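Endo-1,4-beta-xylanase D (Paenibacillus polymyxa, PDB 1W0N) is a xylan-degrading enzyme whose family 36 carbohydrate-binding module, the part in this structure, probably binds xylan in a calcium-dependent manner. Local coordinates at residues Ile59-Ala64 and Asp125-Ser130; Thr13-Glu18 and Val46-Tyr51. All blocks are in the same frame, centred on the assembly; numbering follows the deposited sequence. Where two conformers were deposited one is given.

Interaction 1: residues Ile59-Ala64 and Asp125-Ser130. With CA (calcium ion), chain B.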
ATOM      1  N   ILE A  59      -5.646   1.837  -9.263  1.00  7.34           N
ATOM      2  CA  ILE A  59      -4.661   1.224  -8.400  1.00  6.79           C
ATOM      3  C   ILE A  59      -5.374   0.320  -7.401  1.00  6.47           C
ATOM      4  O   ILE A  59      -6.257   0.781  -6.675  1.00  7.40           O
ATOM      5  CB  ILE A  59      -3.834   2.253  -7.641  1.00  9.14           C
ATOM      6  CG1 ILE A  59      -3.280   3.343  -8.560  1.00 12.11           C
ATOM      7  CG2 ILE A  59      -2.678   1.568  -6.933  1.00  9.78           C
ATOM      8  CD1 ILE A  59      -3.805   4.661  -8.300  1.00 12.73           C
ATOM      9  N   SER A  60      -4.965  -0.954  -7.357  1.00  5.85           N
ATOM     10  CA  SER A  60      -5.523  -1.886  -6.396  1.00  5.74           C
ATOM     11  C   SER A  60      -4.415  -2.427  -5.503  1.00  5.37           C
ATOM     12  O   SER A  60      -3.279  -2.607  -5.936  1.00  5.97           O
ATOM     13  CB  SER A  60      -6.253  -3.028  -7.082  1.00  7.41           C
ATOM     14  OG  SER A  60      -7.475  -2.621  -7.674  1.00  9.30           O
ATOM     15  N   VAL A  61      -4.775  -2.676  -4.245  1.00  4.78           N
ATOM     16  CA  VAL A  61      -3.875  -3.302  -3.287  1.00  4.54           C
ATOM     17  C   VAL A  61      -4.656  -4.421  -2.615  1.00  4.40           C
ATOM     18  O   VAL A  61      -5.785  -4.215  -2.159  1.00  4.68           O
ATOM     19  CB  VAL A  61      -3.341  -2.298  -2.243  1.00  5.14           C
ATOM     20  CG1 VAL A  61      -2.593  -3.006  -1.103  1.00  5.40           C
ATOM     21  CG2 VAL A  61      -2.408  -1.302  -2.921  1.00  6.45           C
ATOM     22  N   ARG A  62      -4.043  -5.620  -2.553  1.00  4.35           N
ATOM     23  CA  ARG A  62      -4.584  -6.691  -1.738  1.00  4.48           C
ATOM     24  C   ARG A  62      -3.960  -6.581  -0.348  1.00  4.20           C
ATOM     25  O   ARG A  62      -2.737  -6.487  -0.223  1.00  4.72           O
ATOM     26  CB  ARG A  62      -4.301  -8.062  -2.353  1.00  4.94           C
ATOM     27  CG  ARG A  62      -4.905  -9.195  -1.546  1.00  5.12           C
ATOM     28  CD  ARG A  62      -4.882 -10.511  -2.292  1.00  5.84           C
ATOM     29  NE  ARG A  62      -5.624 -11.557  -1.601  1.00  6.33           N
ATOM     30  CZ  ARG A  62      -5.116 -12.647  -1.021  1.00  5.88           C
ATOM     31  NH1 ARG A  62      -3.807 -12.840  -0.916  1.00  6.62           N
ATOM     32  NH2 ARG A  62      -5.952 -13.571  -0.523  1.00  6.72           N
ATOM     33  N   GLY A  63      -4.815  -6.548   0.670  1.00  4.17           N
ATOM     34  CA  GLY A  63      -4.355  -6.345   2.025  1.00  4.06           C
ATOM     35  C   GLY A  63      -5.339  -6.908   3.033  1.00  3.84           C
ATOM     36  O   GLY A  63      -6.391  -7.433   2.680  1.00  4.47           O
ATOM     37  N   ALA A  64      -4.967  -6.774   4.310  1.00  3.87           N
ATOM     38  CA  ALA A  64      -5.810  -7.235   5.406  1.00  3.92           C
ATOM     39  C   ALA A  64      -5.467  -6.443   6.646  1.00  3.76           C
ATOM     40  O   ALA A  64      -4.415  -5.803   6.726  1.00  4.57           O
ATOM     41  CB  ALA A  64      -5.608  -8.736   5.661  1.00  4.64           C
ATOM     42  N   ASP A 125      -0.121  -7.220   0.517  1.00  4.52           N
ATOM     43  CA  ASP A 125       0.308  -8.348  -0.320  1.00  4.50           C
ATOM     44  C   ASP A 125       1.019  -7.854  -1.589  1.00  4.69           C
ATOM     45  O   ASP A 125       2.157  -8.248  -1.872  1.00  5.46           O
ATOM     46  CB  ASP A 125      -0.930  -9.191  -0.642  1.00  4.98           C
ATOM     47  CG  ASP A 125      -0.647 -10.462  -1.416  1.00  5.73           C
ATOM     48  OD1 ASP A 125       0.527 -10.708  -1.754  1.00  6.86           O
ATOM     49  OD2 ASP A 125      -1.610 -11.211  -1.705  1.00  6.83           O
ATOM     50  N   PHE A 126       0.335  -7.000  -2.343  1.00  4.91           N
ATOM     51  CA  PHE A 126       0.856  -6.483  -3.605  1.00  4.91           C
ATOM     52  C   PHE A 126       0.058  -5.239  -3.975  1.00  5.05           C
ATOM     53  O   PHE A 126      -1.028  -4.989  -3.430  1.00  5.32           O
ATOM     54  CB  PHE A 126       0.764  -7.526  -4.736  1.00  5.61           C
ATOM     55  CG  PHE A 126      -0.639  -7.974  -5.064  1.00  6.26           C
ATOM     56  CD1 PHE A 126      -1.514  -7.167  -5.810  1.00  7.48           C
ATOM     57  CD2 PHE A 126      -1.069  -9.233  -4.653  1.00  6.94           C
ATOM     58  CE1 PHE A 126      -2.801  -7.600  -6.131  1.00  8.62           C
ATOM     59  CE2 PHE A 126      -2.348  -9.690  -5.004  1.00  8.44           C
ATOM     60  CZ  PHE A 126      -3.206  -8.858  -5.730  1.00  8.91           C
ATOM     61  N   ILE A 127       0.612  -4.506  -4.949  1.00  5.31           N
ATOM     62  CA  ILE A 127      -0.062  -3.395  -5.599  1.00  5.19           C
ATOM     63  C   ILE A 127      -0.151  -3.705  -7.089  1.00  5.46           C
ATOM     64  O   ILE A 127       0.737  -4.337  -7.660  1.00  6.52           O
ATOM     65  CB  ILE A 127       0.689  -2.057  -5.335  1.00  5.80           C
ATOM     66  CG1 ILE A 127      -0.117  -0.844  -5.811  1.00  6.27           C
ATOM     67  CG2 ILE A 127       2.081  -2.065  -5.955  1.00  6.72           C
ATOM     68  CD1 ILE A 127       0.323   0.456  -5.163  1.00  7.51           C
ATOM     69  N   GLU A 128      -1.238  -3.237  -7.715  1.00  5.47           N
ATOM     70  CA  GLU A 128      -1.438  -3.424  -9.144  1.00  5.98           C
ATOM     71  C   GLU A 128      -1.931  -2.117  -9.748  1.00  5.88           C
ATOM     72  O   GLU A 128      -2.930  -1.557  -9.325  1.00  7.54           O
ATOM     73  CB  GLU A 128      -2.480  -4.523  -9.403  1.00  8.25           C
ATOM     74  CG  GLU A 128      -2.488  -5.017 -10.798  0.50 12.68           C
ATOM     75  CD  GLU A 128      -3.783  -5.771 -11.186  0.50 24.87           C
ATOM     76  OE1 GLU A 128      -4.756  -5.901 -10.442  0.50 27.08           O
ATOM     77  OE2 GLU A 128      -3.898  -6.197 -12.362  0.50 28.38           O
ATOM     78  N   PHE A 129      -1.234  -1.658 -10.802  1.00  6.57           N
ATOM     79  CA  PHE A 129      -1.633  -0.509 -11.589  1.00  6.80           C
ATOM     80  C   PHE A 129      -2.210  -0.960 -12.898  1.00  7.46           C
ATOM     81  O   PHE A 129      -1.702  -1.879 -13.547  1.00  8.76           O
ATOM     82  CB  PHE A 129      -0.392   0.364 -11.899  1.00  7.51           C
ATOM     83  CG  PHE A 129       0.182   1.045 -10.694  1.00  7.26           C
ATOM     84  CD1 PHE A 129       1.150   0.438  -9.903  1.00  9.45           C
ATOM     85  CD2 PHE A 129      -0.237   2.316 -10.352  1.00  8.51           C
ATOM     86  CE1 PHE A 129       1.640   1.104  -8.767  1.00  9.83           C
ATOM     87  CE2 PHE A 129       0.264   2.969  -9.267  1.00 10.04           C
ATOM     88  CZ  PHE A 129       1.179   2.344  -8.448  1.00 10.23           C
ATOM     89  N   SER A 130      -3.283  -0.276 -13.330  1.00  7.58           N
ATOM     90  CA  SER A 130      -3.869  -0.537 -14.614  1.00  8.69           C
ATOM     91  C   SER A 130      -4.417   0.767 -15.174  1.00  8.71           C
ATOM     92  O   SER A 130      -4.582   1.758 -14.464  1.00  9.19           O
ATOM     93  CB  SER A 130      -4.966  -1.570 -14.503  1.00 10.20           C
ATOM     94  OG  SER A 130      -5.975  -1.156 -13.637  1.00 11.62           O
TER
HETATM   95 CA    CA B1132       2.804 -10.697  -1.918  1.00  6.09          CA
HETATM   96  O   HOH W   1       2.341 -12.968  -2.599  1.00  9.66           O
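Arg-62 and Asp-125 meet through a salt bridge across neighbouring antiparallel strands in the beta-sandwich of this carbohydrate-binding module. The guanidinium presents NH1 in its own plane to Asp-125 OD2, 2.8 Å away, and the N-H points almost straight at the oxygen (163°). NH1 is the nitrogen that bonds, and it meets OD2 nearly along the C-O axis; the guanidinium and carboxylate planes are 59° apart. Arg-62 gets there with an extended chain, CG anti to the backbone N (chi1 -178°), and on the way its CB lies 3.9 Å from the centroid of the Phe-126 ring, a CH-pi contact over one face. Lys-14 makes a cation-pi interaction with the same ring.

On the side of the sheet bearing Ile-59, Val-61, Ile-127 and Phe-129, the contact is apolar. Ile-59 runs alongside Ile-127, with CG2 3.7 Å from Ile-127 CD1, and sets the same methyl over a face of the Phe-129 ring, offset toward the rim. Val-61 CG2 packs against Ile-127 CG1 at an oblique angle. The backbones of Ser-60 and Glu-128 form a hydrogen-bonded pair, N to O in both directions, the bond from Ser-60 N nearly straight; their side chains lie on the face of Arg-62 and Phe-126. Asp-125 divides its carboxylate between two cations: OD2 takes Arg-62, while OD1 binds the calcium ion at 2.3 Å.

Interaction 2: residues Thr13-Glu18 and Val46-Tyr51. With CA (calcium ion), chain B.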
ATOM      1  N   THR A  13       0.380  -3.910 -14.204  0.50 10.21           N
ATOM      2  CA  THR A  13       1.697  -3.979 -13.554  0.50  9.20           C
ATOM      3  C   THR A  13       1.452  -4.290 -12.108  0.50  7.07           C
ATOM      4  O   THR A  13       0.777  -3.536 -11.437  0.50  7.55           O
ATOM      5  CB  THR A  13       2.493  -2.658 -13.684  0.50 12.35           C
ATOM      6  OG1 THR A  13       2.962  -2.463 -15.025  0.50 13.50           O
ATOM      7  CG2 THR A  13       3.757  -2.646 -12.823  0.50 11.10           C
ATOM      8  N   LYS A  14       1.997  -5.394 -11.683  1.00  8.57           N
ATOM      9  CA  LYS A  14       1.850  -5.877 -10.317  1.00  7.66           C
ATOM     10  C   LYS A  14       3.206  -5.910  -9.661  1.00  6.92           C
ATOM     11  O   LYS A  14       4.162  -6.442 -10.240  1.00  8.36           O
ATOM     12  CB  LYS A  14       1.221  -7.278 -10.334  1.00  9.64           C
ATOM     13  CG  LYS A  14       0.971  -7.934  -9.111  0.50  9.91           C
ATOM     14  CD  LYS A  14       0.214  -9.244  -9.330  0.50  9.60           C
ATOM     15  CE  LYS A  14      -0.045  -9.950  -8.044  0.50 10.60           C
ATOM     16  NZ  LYS A  14      -0.720 -11.236  -8.198  0.50 12.40           N
ATOM     17  N   VAL A  15       3.308  -5.349  -8.463  1.00  6.26           N
ATOM     18  CA  VAL A  15       4.543  -5.369  -7.686  1.00  6.29           C
ATOM     19  C   VAL A  15       4.215  -5.927  -6.305  1.00  5.88           C
ATOM     20  O   VAL A  15       3.298  -5.462  -5.619  1.00  6.24           O
ATOM     21  CB  VAL A  15       5.172  -3.970  -7.575  1.00  7.08           C
ATOM     22  CG1 VAL A  15       6.445  -4.017  -6.749  1.00  8.10           C
ATOM     23  CG2 VAL A  15       5.471  -3.418  -8.962  1.00  8.45           C
ATOM     24  N   GLU A  16       4.960  -6.962  -5.912  1.00  5.96           N
ATOM     25  CA  GLU A  16       4.767  -7.589  -4.612  1.00  6.27           C
ATOM     26  C   GLU A  16       5.363  -6.719  -3.520  1.00  5.93           C
ATOM     27  O   GLU A  16       6.489  -6.219  -3.645  1.00  6.63           O
ATOM     28  CB  GLU A  16       5.444  -8.957  -4.601  1.00  7.08           C
ATOM     29  CG  GLU A  16       4.879  -9.955  -5.590  1.00  8.00           C
ATOM     30  CD  GLU A  16       3.479 -10.448  -5.279  1.00  8.42           C
ATOM     31  OE1 GLU A  16       3.003 -10.222  -4.152  1.00  7.84           O
ATOM     32  OE2 GLU A  16       2.867 -11.075  -6.155  1.00 11.57           O
ATOM     33  N   ALA A  17       4.627  -6.525  -2.415  1.00  5.69           N
ATOM     34  CA  ALA A  17       5.126  -5.700  -1.327  1.00  5.79           C
ATOM     35  C   ALA A  17       6.458  -6.211  -0.789  1.00  5.70           C
ATOM     36  O   ALA A  17       7.345  -5.426  -0.438  1.00  6.21           O
ATOM     37  CB  ALA A  17       4.094  -5.624  -0.212  1.00  6.14           C
ATOM     38  N   GLU A  18       6.587  -7.540  -0.714  1.00  6.22           N
ATOM     39  CA  GLU A  18       7.770  -8.172  -0.180  1.00  6.65           C
ATOM     40  C   GLU A  18       9.010  -7.945  -1.060  1.00  7.13           C
ATOM     41  O   GLU A  18      10.115  -8.256  -0.609  1.00  8.35           O
ATOM     42  CB  GLU A  18       7.517  -9.659   0.075  1.00  7.34           C
ATOM     43  CG  GLU A  18       7.118 -10.504  -1.129  1.00  7.78           C
ATOM     44  CD  GLU A  18       5.613 -10.587  -1.415  1.00  7.26           C
ATOM     45  OE1 GLU A  18       4.872  -9.602  -1.142  1.00  6.41           O
ATOM     46  OE2 GLU A  18       5.153 -11.615  -1.954  1.00  8.41           O
ATOM     47  N   VAL A  46       6.433   0.764   2.869  1.00  5.90           N
ATOM     48  CA  VAL A  46       7.084   0.102   1.748  1.00  5.89           C
ATOM     49  C   VAL A  46       7.116   1.069   0.581  1.00  5.79           C
ATOM     50  O   VAL A  46       6.188   1.878   0.410  1.00  6.76           O
ATOM     51  CB  VAL A  46       6.399  -1.221   1.303  1.00  6.16           C
ATOM     52  CG1 VAL A  46       6.583  -2.281   2.374  1.00  6.97           C
ATOM     53  CG2 VAL A  46       4.926  -1.030   0.984  1.00  6.58           C
ATOM     54  N   SER A  47       8.168   1.007  -0.231  1.00  6.03           N
ATOM     55  CA  SER A  47       8.268   1.904  -1.366  1.00  6.57           C
ATOM     56  C   SER A  47       9.091   1.315  -2.486  1.00  6.39           C
ATOM     57  O   SER A  47       9.937   0.445  -2.278  1.00  7.12           O
ATOM     58  CB  SER A  47       8.852   3.243  -0.966  1.00  7.89           C
ATOM     59  OG  SER A  47      10.194   3.116  -0.574  1.00 10.00           O
ATOM     60  N   TYR A  48       8.861   1.823  -3.696  1.00  6.60           N
ATOM     61  CA  TYR A  48       9.698   1.498  -4.837  1.00  6.96           C
ATOM     62  C   TYR A  48       9.474   2.586  -5.883  1.00  6.88           C
ATOM     63  O   TYR A  48       8.561   3.395  -5.781  1.00  8.10           O
ATOM     64  CB  TYR A  48       9.390   0.091  -5.396  1.00  7.42           C
ATOM     65  CG  TYR A  48       8.166   0.024  -6.238  1.00  7.29           C
ATOM     66  CD1 TYR A  48       6.888   0.030  -5.685  1.00  7.66           C
ATOM     67  CD2 TYR A  48       8.283   0.032  -7.627  1.00  7.99           C
ATOM     68  CE1 TYR A  48       5.765   0.037  -6.507  1.00  7.73           C
ATOM     69  CE2 TYR A  48       7.174   0.034  -8.446  1.00  8.11           C
ATOM     70  CZ  TYR A  48       5.907   0.048  -7.888  1.00  7.68           C
ATOM     71  OH  TYR A  48       4.785   0.053  -8.661  1.00  8.67           O
ATOM     72  N   SER A  49      10.335   2.608  -6.911  1.00  7.39           N
ATOM     73  CA  SER A  49      10.220   3.580  -7.977  1.00  8.07           C
ATOM     74  C   SER A  49       9.543   2.968  -9.187  1.00  7.35           C
ATOM     75  O   SER A  49       9.960   1.918  -9.673  1.00  8.27           O
ATOM     76  CB  SER A  49      11.609   4.081  -8.383  1.00  9.42           C
ATOM     77  OG  SER A  49      12.187   4.792  -7.343  1.00 21.52           O
ATOM     78  N   GLN A  50       8.495   3.647  -9.678  1.00  7.12           N
ATOM     79  CA  GLN A  50       7.717   3.213 -10.821  1.00  7.20           C
ATOM     80  C   GLN A  50       7.813   4.240 -11.936  1.00  7.11           C
ATOM     81  O   GLN A  50       7.545   5.418 -11.716  1.00  7.97           O
ATOM     82  CB  GLN A  50       6.256   3.046 -10.405  1.00  7.59           C
ATOM     83  CG  GLN A  50       5.283   2.649 -11.516  1.00  8.29           C
ATOM     84  CD  GLN A  50       5.572   1.254 -12.062  1.00  8.66           C
ATOM     85  OE1 GLN A  50       5.554   0.267 -11.300  1.00  9.64           O
ATOM     86  NE2 GLN A  50       5.788   1.158 -13.356  1.00  9.84           N
ATOM     87  N   TYR A  51       8.093   3.777 -13.167  1.00  7.33           N
ATOM     88  CA  TYR A  51       8.026   4.643 -14.332  1.00  7.29           C
ATOM     89  C   TYR A  51       6.617   4.628 -14.890  1.00  6.72           C
ATOM     90  O   TYR A  51       6.029   3.560 -15.095  1.00  7.97           O
ATOM     91  CB  TYR A  51       9.014   4.168 -15.411  1.00  8.04           C
ATOM     92  CG  TYR A  51       8.838   4.988 -16.686  0.50 10.63           C
ATOM     93  CD1 TYR A  51       9.321   6.270 -16.855  0.50  7.09           C
ATOM     94  CD2 TYR A  51       8.042   4.456 -17.736  0.50  8.73           C
ATOM     95  CE1 TYR A  51       9.058   7.008 -17.984  0.50  7.75           C
ATOM     96  CE2 TYR A  51       7.748   5.231 -18.880  0.50  8.79           C
ATOM     97  CZ  TYR A  51       8.249   6.496 -19.004  0.50  7.64           C
ATOM     98  OH  TYR A  51       7.978   7.262 -20.091  0.50  8.24           O
TER
HETATM   99 CA    CA B1132       2.804 -10.697  -1.918  1.00  6.09          CA
HETATM  100  O   HOH W   1       2.341 -12.968  -2.599  1.00  9.66           O
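A tyrosine hydroxyl, Tyr-48 OH, lies 3.6 Å from the methyl Val-15 CG2, yet spends its proton within its own strand, on Gln-50 OE1 at 2.8 Å. The contact across 13-18 and 46-51 is carried mainly by side chains, between strands whose axes lie 9.7 Å apart at 143°. Val-15 is the main contributor. With CG1 anti to the backbone N (chi1 179°), that methyl stands over the centre of the Tyr-48 ring, 4.1 Å from the centroid and 9° off the normal, while CG2 covers the CZ and OH end.

Gln-50 bends at chi2, and its amide is held at both ends: OE1 receives the tyrosine hydroxyl on a lone pair, in the carbonyl plane, and NE2 gives a nearly straight bond to Tyr-51 O. OE1 also meets Thr-13 CG2 tip to tip at 3.7 Å. Replacing Tyr-48 by an alanine would probably open a gap against the two methyls of Val-15 and leave Gln-50 OE1 without its hydroxyl donor, the amide then being freer to turn. Farther along, Val-46 CG1 approaches Ala-17 O loosely, and Met-20 fills in against Val-15, Val-46 and Tyr-48.

The 13-18 segment also feeds the calcium site, with Glu-16 binding through OE1 and Glu-18 through both carboxylate oxygens. Side chains meeting between strands of two separate antiparallel sheets form the interior packing of a beta-sandwich, here in a module that also binds a calcium ion beside strand 13-16.

Interactions 1 and 2 have centres about 10 Å apart and follow one another along the chain, interaction 2 closing before interaction 1 opens. Strand 45-52 leads on to strand 56-65, so the chain passes from the five-stranded sheet to the other. Interaction 1 pairs neighbours within one sheet, whereas interaction 2 spans the two sheets. They join where strand 13-16 lies beside strand 122-130, through probable backbone hydrogen bonds from Phe-129 N to Thr-13 O and from Val-15 N to Ile-127 O. Both supply ligands to the calcium ion, Asp-125 from one and Glu-16 and Glu-18 from the other, and Asp-35 is a further ligand; the metal thus ties distant parts of the sequence together.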